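Local coordinates for protein aminotransferase class I and II (Streptococcus suis 89/1591, PDB 3OP7) that probably transfers amino groups between amino acids and keto acids, using pyridoxal phosphate held as a Schiff base on an active-site lysine, at residues 68-71 against 72-75; 78-81 against 82-85; 114-117 against 118-122; 150-153 against 154-157; 240-243 against 244-247. One frame throughout, in Å; residues are numbered along the deposited sequence. Where two conformers were deposited one is given.

Interaction 1 of 5, residues 68-71 against 72-75; sequences FKKS and VSQL
Lys70 O is gripped by two donors, Ser73 OG at 2.7 Å and Gln74 N at 3.0 Å, and this shared carbonyl lies in helix 66-73. The hydroxyl gets there because Ser73 carries OG between its own N and carbonyl carbon (chi1 78°), which folds it back over the preceding turn. Among the backbone bonds, Val72 N to Phe68 O and Ser73 N to Lys69 O are straight i to i+4 links, whereas Gln74 N bends to 141° at Lys70 O and adds a weak bond to Ser71 O.

Water extends the polar side. One molecule accepts from Lys70 NZ and donates to Ser73 OG at 2.7 Å; a second donates to Ser71 O and, weakly, to Gln74 OE1. Lys70 CE, in a chain bent at chi2, passes aslant the Gln74 side chain, 3.7 Å from Gln74 NE2.

The apolar part is a CH-pi contact. Val72 CG2 sits over one face of the Phe68 ring, 3.9 Å from its centroid and 16° off the normal, nearer the rim than the centre.

Phe68 and Val72 turn this apolar side to Ile84 of strand 84-87, Trp233 of strand 232-235 and Leu267 of helix 257-268, while Lys69, Lys70 and Ser73 touch Pro81 in the loop leading into strand 84-87.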
# COMPACT_ATOMS: atom_id res chain seq x y z
N PHE A 68 12.20 11.67 9.64
CA PHE A 68 12.14 10.24 9.27
C PHE A 68 13.34 9.85 8.39
O PHE A 68 14.08 8.92 8.68
CB PHE A 68 10.83 9.93 8.55
CG PHE A 68 10.75 8.54 8.04
CD1 PHE A 68 10.36 7.52 8.88
CD2 PHE A 68 11.04 8.26 6.71
CE1 PHE A 68 10.27 6.20 8.40
CE2 PHE A 68 10.98 6.91 6.21
CZ PHE A 68 10.59 5.89 7.06
N LYS A 69 13.55 10.61 7.31
CA LYS A 69 14.64 10.29 6.40
C LYS A 69 15.98 10.37 7.07
O LYS A 69 16.81 9.48 6.87
CB LYS A 69 14.63 11.17 5.13
CG LYS A 69 13.48 10.93 4.23
CD LYS A 69 13.69 11.83 2.99
CE LYS A 69 12.64 11.61 1.97
NZ LYS A 69 12.95 12.38 0.67
N LYS A 70 16.22 11.41 7.86
CA LYS A 70 17.50 11.53 8.57
C LYS A 70 17.71 10.40 9.58
O LYS A 70 18.77 9.78 9.59
CB LYS A 70 17.60 12.86 9.31
CG LYS A 70 18.94 13.13 10.00
CD LYS A 70 20.07 13.22 9.00
CE LYS A 70 21.37 13.66 9.64
NZ LYS A 70 22.50 13.74 8.65
N SER A 71 16.71 10.15 10.42
CA SER A 71 16.85 9.13 11.49
C SER A 71 17.08 7.75 10.87
O SER A 71 17.93 7.02 11.35
CB SER A 71 15.63 9.09 12.39
OG SER A 71 15.49 10.29 13.15
N VAL A 72 16.32 7.42 9.82
CA VAL A 72 16.54 6.16 9.11
C VAL A 72 17.95 6.08 8.54
O VAL A 72 18.63 5.07 8.72
CB VAL A 72 15.51 5.89 8.02
CG1 VAL A 72 15.97 4.70 7.13
CG2 VAL A 72 14.10 5.62 8.59
N SER A 73 18.40 7.13 7.83
CA SER A 73 19.76 7.17 7.25
C SER A 73 20.83 6.88 8.31
O SER A 73 21.82 6.21 8.04
CB SER A 73 19.98 8.48 6.47
OG SER A 73 20.24 9.57 7.33
N GLN A 74 20.60 7.35 9.52
CA GLN A 74 21.53 7.24 10.62
C GLN A 74 21.63 5.80 11.18
O GLN A 74 22.57 5.48 11.92
CB GLN A 74 21.18 8.22 11.73
CG GLN A 74 21.52 9.67 11.41
CD GLN A 74 21.03 10.64 12.48
OE1 GLN A 74 19.94 10.48 13.04
NE2 GLN A 74 21.84 11.65 12.76
N LEU A 75 20.68 4.95 10.83
CA LEU A 75 20.74 3.52 11.23
C LEU A 75 21.84 2.77 10.46
O LEU A 75 22.23 1.68 10.86
CB LEU A 75 19.40 2.82 11.02
CG LEU A 75 18.17 3.38 11.78
CD1 LEU A 75 16.89 2.76 11.29
CD2 LEU A 75 18.35 3.18 13.30
O HOH W 1 22.59 10.76 7.86
O HOH W 2 19.06 7.27 13.74

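Interaction 2 of 5, residues 78-81 against 82-85; sequences GVKP and EQIL
Gln83 reaches back obliquely across Lys80, and its side-chain OE1 accepts from Lys80 N at 2.8 Å with an almost linear N-H...O angle of 177°. The donor nevertheless stands well above the plane of the amide, 45° out of it, so straightness at the hydrogen is not matched by a lone-pair approach at the oxygen. With CG anti to the carbonyl carbon (chi1 -66°) and the chain extended beyond it, Gln83 carries its amide past Val79 as well: OE1 comes to 3.5 Å from Val79 CA, and CB lies against Val79 CG1.

The main chain answers in the other direction. Gln83 N donates to Lys80 O at 3.0 Å and Ile84 N to Pro81 O, two successive i to i+3 bonds that define a short 3-10 turn immediately before strand 84-87, an outermost strand of the large mixed sheet within this chain. Lys80 and Gln83 are therefore joined twice, once backbone to backbone and once backbone to side chain.

Ile84 meets Val79 at about a right angle, CD1 to CG1 at 3.9 Å, and its side chain also packs on Ala235 of strand 232-235. On the exposed side, Lys80 and Glu82 lie alongside each other and point the same way. Their closest atoms are Lys80 CD and Glu82 OE2 at 3.2 Å, while Lys80 NZ remains 4.8 Å from that Glu82 OE2. Two waters join Gly78 O to the Gln83 amide, one through NE2 and the other, weakly at the Gly78 end, through OE1; Gln83 NE2 also donates to Ala236 O.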
# COMPACT_ATOMS: atom_id res chain seq x y z
N GLY A 78 27.24 5.19 5.85
CA GLY A 78 27.37 5.58 4.45
C GLY A 78 26.09 5.73 3.65
O GLY A 78 26.10 5.56 2.43
N VAL A 79 24.98 6.07 4.32
CA VAL A 79 23.69 6.29 3.64
C VAL A 79 23.16 7.70 3.94
O VAL A 79 23.02 8.08 5.10
CB VAL A 79 22.62 5.25 4.03
CG1 VAL A 79 21.27 5.54 3.33
CG2 VAL A 79 23.13 3.81 3.72
N LYS A 80 22.85 8.44 2.89
CA LYS A 80 22.33 9.79 3.03
C LYS A 80 20.81 9.79 3.11
O LYS A 80 20.16 8.88 2.59
CB LYS A 80 22.77 10.66 1.86
CG LYS A 80 24.26 10.90 1.85
CD LYS A 80 24.72 11.69 0.63
CE LYS A 80 26.24 12.06 0.76
NZ LYS A 80 26.99 11.83 -0.51
N PRO A 81 20.23 10.83 3.75
CA PRO A 81 18.77 10.89 3.81
C PRO A 81 18.07 10.82 2.46
O PRO A 81 16.95 10.28 2.38
CB PRO A 81 18.50 12.28 4.42
CG PRO A 81 19.75 12.67 5.11
CD PRO A 81 20.89 11.90 4.52
N GLU A 82 18.65 11.42 1.43
CA GLU A 82 18.07 11.39 0.08
C GLU A 82 17.93 9.97 -0.51
O GLU A 82 17.22 9.77 -1.49
CB GLU A 82 18.89 12.28 -0.89
CG GLU A 82 20.32 11.70 -1.15
CD GLU A 82 21.33 12.67 -1.81
OE1 GLU A 82 21.09 13.12 -2.94
OE2 GLU A 82 22.41 12.92 -1.21
N GLN A 83 18.59 8.99 0.09
CA GLN A 83 18.50 7.61 -0.35
C GLN A 83 17.33 6.83 0.31
O GLN A 83 17.18 5.62 0.09
CB GLN A 83 19.81 6.90 -0.02
CG GLN A 83 21.04 7.41 -0.80
CD GLN A 83 22.30 6.73 -0.36
OE1 GLN A 83 23.14 7.34 0.30
NE2 GLN A 83 22.44 5.45 -0.71
N ILE A 84 16.49 7.53 1.09
CA ILE A 84 15.41 6.88 1.88
C ILE A 84 14.08 7.26 1.33
O ILE A 84 13.81 8.47 1.18
CB ILE A 84 15.47 7.29 3.36
CG1 ILE A 84 16.87 7.03 3.96
CG2 ILE A 84 14.40 6.55 4.20
CD1 ILE A 84 17.41 5.52 3.85
N LEU A 85 13.24 6.26 1.05
CA LEU A 85 11.85 6.48 0.71
C LEU A 85 10.95 5.75 1.70
O LEU A 85 11.02 4.54 1.86
CB LEU A 85 11.50 6.00 -0.71
CG LEU A 85 12.21 6.67 -1.87
CD1 LEU A 85 11.85 5.95 -3.16
CD2 LEU A 85 11.81 8.17 -1.93
O HOH W 3 25.00 4.23 0.22
O HOH W 4 25.76 7.72 -0.22

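Interaction 3 of 5, residues 114-117 against 118-122; sequences TYQQ and LYDIP
Gln116 NE2 donates to Asp120 OD2 at 2.8 Å, an i to i+4 side-chain bond over the first turn of helix 117-124. The carboxylate uses its anti lone pair, and the two flat groups are steeply inclined, 64° apart. The Gln116 chain, CG anti to the backbone N (chi1 -175°), slants over the hydroxyl end of the Tyr119 ring, CG 3.7 Å from Tyr119 OH, its amide plane nearly parallel to the ring (7°). One face of that ring lies over Gln116 O, which sits 3.9 Å above the plane near the centre. In the ring plane, Thr114 CG2 meets the edge at Tyr119 CD2, and a water links Tyr119 OH to Thr114 O.

Together these residues make the start of the helix that follows strand 107-112 in the large sheet. Leu118 N to Tyr115 O is its first-turn bond of i to i+3 type; Asp120 N to Gln116 O and Ile121 N to Gln117 O continue it with i to i+4 bonds.

Further out, Gln116 is held by Gly8 N at OE1 and Arg6 O at NE2, and Thr114 OG1 bonds Asn164 OD1. Gln117 runs alongside Ile121, its amide tied to Asn94, Thr91 and Tyr250 O of the second subunit.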
# COMPACT_ATOMS: atom_id res chain seq x y z
N THR A 114 11.21 -18.26 1.55
CA THR A 114 11.45 -16.98 2.14
C THR A 114 10.11 -16.25 2.16
O THR A 114 9.08 -16.83 1.85
CB THR A 114 12.47 -16.14 1.31
OG1 THR A 114 12.80 -14.98 2.06
CG2 THR A 114 11.92 -15.71 -0.08
N TYR A 115 10.11 -14.97 2.49
CA TYR A 115 8.86 -14.19 2.44
C TYR A 115 8.24 -14.16 1.03
O TYR A 115 8.93 -13.86 0.05
CB TYR A 115 9.13 -12.77 2.95
CG TYR A 115 7.87 -12.08 3.43
CD1 TYR A 115 7.21 -12.55 4.53
CD2 TYR A 115 7.37 -10.96 2.80
CE1 TYR A 115 6.06 -11.94 5.00
CE2 TYR A 115 6.28 -10.33 3.27
CZ TYR A 115 5.59 -10.83 4.36
OH TYR A 115 4.42 -10.23 4.86
N GLN A 116 6.97 -14.53 0.91
CA GLN A 116 6.42 -14.87 -0.42
C GLN A 116 6.46 -13.75 -1.46
O GLN A 116 6.52 -14.01 -2.64
CB GLN A 116 4.98 -15.44 -0.27
CG GLN A 116 4.36 -15.95 -1.56
CD GLN A 116 3.02 -16.64 -1.37
OE1 GLN A 116 2.61 -16.90 -0.23
NE2 GLN A 116 2.34 -16.96 -2.47
N GLN A 117 6.44 -12.50 -1.01
CA GLN A 117 6.55 -11.38 -1.94
C GLN A 117 7.77 -11.53 -2.87
O GLN A 117 7.71 -11.15 -4.05
CB GLN A 117 6.73 -10.08 -1.19
CG GLN A 117 5.44 -9.48 -0.56
CD GLN A 117 5.71 -8.11 -0.02
OE1 GLN A 117 6.52 -7.95 0.88
NE2 GLN A 117 5.02 -7.09 -0.58
N LEU A 118 8.85 -12.01 -2.29
CA LEU A 118 10.15 -11.90 -2.91
C LEU A 118 10.32 -12.77 -4.16
O LEU A 118 11.13 -12.41 -5.03
CB LEU A 118 11.29 -12.18 -1.91
CG LEU A 118 11.38 -11.22 -0.73
CD1 LEU A 118 12.49 -11.76 0.21
CD2 LEU A 118 11.56 -9.70 -1.15
N TYR A 119 9.54 -13.84 -4.27
CA TYR A 119 9.56 -14.69 -5.46
C TYR A 119 8.27 -14.63 -6.29
O TYR A 119 8.36 -14.66 -7.51
CB TYR A 119 9.95 -16.13 -5.13
CG TYR A 119 9.15 -16.80 -4.04
CD1 TYR A 119 7.96 -17.43 -4.34
CD2 TYR A 119 9.57 -16.77 -2.72
CE1 TYR A 119 7.23 -18.05 -3.35
CE2 TYR A 119 8.84 -17.34 -1.74
CZ TYR A 119 7.65 -17.98 -2.06
OH TYR A 119 6.90 -18.56 -1.06
N ASP A 120 7.11 -14.47 -5.66
CA ASP A 120 5.86 -14.45 -6.42
C ASP A 120 5.57 -13.12 -7.09
O ASP A 120 4.97 -13.11 -8.17
CB ASP A 120 4.70 -15.00 -5.60
CG ASP A 120 4.62 -16.53 -5.66
OD1 ASP A 120 5.17 -17.15 -6.64
OD2 ASP A 120 4.01 -17.13 -4.72
N ILE A 121 5.99 -12.00 -6.51
CA ILE A 121 5.80 -10.76 -7.24
C ILE A 121 6.59 -10.78 -8.55
O ILE A 121 6.01 -10.51 -9.61
CB ILE A 121 6.03 -9.47 -6.36
CG1 ILE A 121 4.95 -9.39 -5.27
CG2 ILE A 121 5.99 -8.22 -7.25
CD1 ILE A 121 5.16 -8.29 -4.24
N PRO A 122 7.90 -11.14 -8.52
CA PRO A 122 8.55 -11.09 -9.82
C PRO A 122 7.96 -12.06 -10.84
O PRO A 122 7.86 -11.72 -12.00
CB PRO A 122 10.02 -11.43 -9.53
CG PRO A 122 10.17 -11.53 -8.06
CD PRO A 122 8.84 -11.17 -7.40
O HOH W 5 7.71 -19.22 1.63

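Interaction 4 of 5, residues 150-153 against 154-157; sequences LIRP and TTKM
A type I beta turn from Arg152 to Thr155 reverses the chain between helix 144-150 and strand 157-161. Its defining bond runs from Thr155 N to Arg152 O at 3.0 Å, straight at the hydrogen (172°), though the donor stands far above the carbonyl plane.

Thr155 also returns its side chain to the start of the turn: OG1 accepts from Arg152 N at 2.8 Å. The two residues are thus joined in both directions, the carbonyl of Arg152 receiving the Thr155 amide and the Arg152 amide being received by the Thr155 hydroxyl. Thr155 OG1 lies beside its own backbone N (chi1 -64°), which aims it back across the turn, and a second hydrogen bond to His107 ND1 fixes it from strand 107-112.

Carbon atoms pack round the same hydroxyl: Ile151 crosses Thr155 at about a right angle, its CG1 coming to 3.7 Å from Thr155 OG1, and Arg152 CB lies 3.4 Å from Thr155 OG1.

Beyond CB, Arg152 extends away from the turn, and its guanidinium pairs with Glu128 through NH2. A water at the edge of that group, in its plane, accepts from Arg152 NH1 at 2.9 Å and makes a weak bond with Thr154 OG1. The helix-to-strand connection made here, into a strand parallel to its neighbours 107-112 and 189-193, belongs to the alpha/beta large domain characteristic of class I and II aminotransferases.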
# COMPACT_ATOMS: atom_id res chain seq x y z
N LEU A 150 23.34 -20.91 -10.67
CA LEU A 150 22.06 -20.31 -11.09
C LEU A 150 22.20 -18.98 -11.80
O LEU A 150 21.36 -18.63 -12.62
CB LEU A 150 21.13 -20.11 -9.90
CG LEU A 150 20.66 -21.41 -9.22
CD1 LEU A 150 20.10 -21.06 -7.83
CD2 LEU A 150 19.58 -22.05 -10.11
N ILE A 151 23.22 -18.21 -11.45
CA ILE A 151 23.38 -16.85 -11.99
C ILE A 151 23.70 -16.90 -13.48
O ILE A 151 24.37 -17.84 -13.98
CB ILE A 151 24.47 -16.05 -11.20
CG1 ILE A 151 24.32 -14.54 -11.45
CG2 ILE A 151 25.85 -16.60 -11.47
CD1 ILE A 151 24.95 -13.61 -10.42
N ARG A 152 23.28 -15.86 -14.17
CA ARG A 152 23.42 -15.75 -15.61
C ARG A 152 24.03 -14.40 -15.92
O ARG A 152 23.87 -13.47 -15.11
CB ARG A 152 22.04 -15.79 -16.27
CG ARG A 152 21.25 -17.08 -16.05
CD ARG A 152 19.90 -16.91 -16.78
NE ARG A 152 19.01 -18.03 -16.46
CZ ARG A 152 17.76 -18.13 -16.92
NH1 ARG A 152 17.26 -17.19 -17.71
NH2 ARG A 152 17.00 -19.13 -16.54
N PRO A 153 24.55 -14.25 -17.14
CA PRO A 153 25.19 -13.00 -17.50
C PRO A 153 24.29 -11.80 -17.33
O PRO A 153 24.78 -10.71 -17.05
CB PRO A 153 25.59 -13.22 -18.95
CG PRO A 153 25.93 -14.69 -18.98
CD PRO A 153 24.89 -15.32 -18.10
N THR A 154 23.00 -12.02 -17.48
CA THR A 154 22.00 -10.93 -17.45
C THR A 154 21.11 -10.97 -16.23
O THR A 154 20.07 -10.27 -16.19
CB THR A 154 21.10 -10.92 -18.75
OG1 THR A 154 20.38 -12.17 -18.85
CG2 THR A 154 21.93 -10.67 -20.02
N THR A 155 21.47 -11.72 -15.17
CA THR A 155 20.62 -11.77 -14.01
C THR A 155 20.39 -10.35 -13.50
O THR A 155 21.34 -9.62 -13.26
CB THR A 155 21.20 -12.69 -12.92
OG1 THR A 155 21.24 -14.04 -13.41
CG2 THR A 155 20.40 -12.64 -11.56
N LYS A 156 19.14 -9.99 -13.31
CA LYS A 156 18.77 -8.63 -12.91
C LYS A 156 18.81 -8.39 -11.42
O LYS A 156 19.22 -7.30 -10.96
CB LYS A 156 17.39 -8.26 -13.39
CG LYS A 156 16.97 -6.89 -12.85
CD LYS A 156 15.96 -6.08 -13.61
CE LYS A 156 16.50 -5.45 -14.87
NZ LYS A 156 15.31 -4.91 -15.62
N MSE A 157 18.39 -9.39 -10.64
CA MSE A 157 18.19 -9.22 -9.21
C MSE A 157 18.25 -10.53 -8.47
O MSE A 157 17.82 -11.55 -9.00
CB MSE A 157 16.82 -8.55 -8.96
CG MSE A 157 16.56 -8.22 -7.47
SE MSE A 157 14.88 -7.38 -7.19
CE MSE A 157 15.33 -5.68 -8.01
O HOH W 6 18.09 -14.65 -18.88

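Interaction 5 of 5, residues 240-243 against 244-247; sequences VTDI and LRDY
Arg245 folds back along the last turn of helix 238-244, where the chain leaves the helix, and meets Thr241 and Asp242 one turn earlier. Its CB lies 3.8 Å from Thr241 O. CG comes closer to the same carbonyl, at 3.2 Å from Thr241 O, since chi1 of -71° sets it anti to the carbonyl carbon and beside the backbone N. From there the chain extends through CD to NE, which forms a salt bridge with Glu63 OE2. At the tip, Thr241 CG2 lies over one face of the guanidinium, 3.8 Å from Arg245 CZ, while Asp242 OD1 comes in at the edge and makes a salt bridge with Arg245 NH1 at 3.0 Å. Carboxylate and guanidinium planes are 53° apart, so the pairing is not a flat two-pronged one. Arg245 NH2 adds a weak hydrogen bond to Glu82 O. A second conformer was modelled, so these tip contacts are not the sole arrangement.

The backbone records the helix end. Leu244 N to Val240 O and Arg245 N to Thr241 O are i to i+4 bonds, but Asp246 N turns to Ile243 O, an i to i+3 bond. Val240 and Leu244 point the same way, in apolar contact, and Leu244 packs on helix 89-101. Asp246 OD1 accepts from Asn14 ND2, and Tyr247 OH bonds Gly1 N, both residues of the second subunit. Two waters reach Asp246 OD2 from Asp242 O and, weakly, Ile243 O. The Tyr247 ring presents its edge to this last carbonyl, with CD2 3.1 Å from Ile243 O.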
# COMPACT_ATOMS: atom_id res chain seq x y z
N VAL A 240 18.65 4.19 -8.18
CA VAL A 240 17.47 3.38 -7.88
C VAL A 240 16.39 4.22 -7.21
O VAL A 240 15.19 4.17 -7.58
CB VAL A 240 17.82 2.16 -7.02
CG1 VAL A 240 16.51 1.51 -6.46
CG2 VAL A 240 18.64 1.15 -7.91
N THR A 241 16.80 5.01 -6.23
CA THR A 241 15.85 5.87 -5.51
C THR A 241 15.10 6.76 -6.48
O THR A 241 13.87 6.94 -6.41
CB THR A 241 16.56 6.70 -4.42
OG1 THR A 241 17.16 5.79 -3.48
CG2 THR A 241 15.58 7.56 -3.64
N ASP A 242 15.85 7.33 -7.41
CA ASP A 242 15.21 8.19 -8.43
C ASP A 242 14.21 7.44 -9.32
O ASP A 242 13.23 8.06 -9.76
CB ASP A 242 16.23 8.82 -9.37
CG ASP A 242 16.81 10.12 -8.83
OD1 ASP A 242 16.20 10.72 -7.92
OD2 ASP A 242 17.89 10.56 -9.34
N ILE A 243 14.46 6.17 -9.62
CA ILE A 243 13.49 5.38 -10.38
C ILE A 243 12.22 5.15 -9.57
O ILE A 243 11.09 5.48 -10.00
CB ILE A 243 14.07 4.05 -10.83
CG1 ILE A 243 15.19 4.25 -11.85
CG2 ILE A 243 12.98 3.17 -11.39
CD1 ILE A 243 16.00 2.99 -12.15
N LEU A 244 12.42 4.70 -8.34
CA LEU A 244 11.28 4.31 -7.48
C LEU A 244 10.31 5.45 -7.25
O LEU A 244 9.13 5.22 -7.10
CB LEU A 244 11.75 3.76 -6.15
CG LEU A 244 12.71 2.57 -6.15
CD1 LEU A 244 13.00 2.00 -4.72
CD2 LEU A 244 12.30 1.44 -7.06
N ARG A 245 10.82 6.68 -7.18
CA ARG A 245 9.99 7.84 -6.83
C ARG A 245 8.86 8.08 -7.81
O ARG A 245 7.90 8.78 -7.47
CB ARG A 245 10.81 9.11 -6.81
CG ARG A 245 11.77 9.27 -5.70
CD ARG A 245 12.22 10.72 -5.74
NE ARG A 245 12.75 11.05 -4.46
CZ ARG A 245 14.04 10.96 -4.21
NH1 ARG A 245 14.86 10.63 -5.20
NH2 ARG A 245 14.51 11.23 -3.00
N ASP A 246 8.99 7.56 -9.01
CA ASP A 246 8.03 7.78 -10.05
C ASP A 246 6.96 6.68 -10.17
O ASP A 246 6.16 6.72 -11.11
CB ASP A 246 8.73 7.97 -11.38
CG ASP A 246 9.49 9.32 -11.48
OD1 ASP A 246 9.07 10.35 -10.84
OD2 ASP A 246 10.50 9.32 -12.20
N TYR A 247 6.99 5.72 -9.25
CA TYR A 247 6.05 4.58 -9.26
C TYR A 247 5.19 4.45 -8.00
O TYR A 247 4.29 3.61 -7.94
CB TYR A 247 6.79 3.27 -9.49
CG TYR A 247 7.43 3.22 -10.84
CD1 TYR A 247 6.73 2.76 -11.96
CD2 TYR A 247 8.73 3.69 -11.01
CE1 TYR A 247 7.32 2.76 -13.20
CE2 TYR A 247 9.33 3.68 -12.23
CZ TYR A 247 8.63 3.22 -13.33
OH TYR A 247 9.26 3.27 -14.56
O HOH W 7 12.82 10.52 -10.44
O HOH W 8 11.65 7.13 -12.86

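In the fold
All five contacts are local and follow in series along the chain; none encloses or crosses another. Interaction 1 lies along the C-terminal part of helix 66-73 and the residues after it, and interaction 2 closes the turn from the following loop into strand 84-87; the two touch where Ser73 and Lys69 pack on residues 79-84. Interaction 3 starts helix 117-124 after strand 107-112, and interaction 4 closes the turn between helix 144-150 and strand 157-161, with centres about 17 Å apart. Interaction 5, at the end of helix 238-244, comes back against interaction 2, where Leu85 packs on Leu244. Interactions 3 and 5 both join the chain to the second subunit of the dimer.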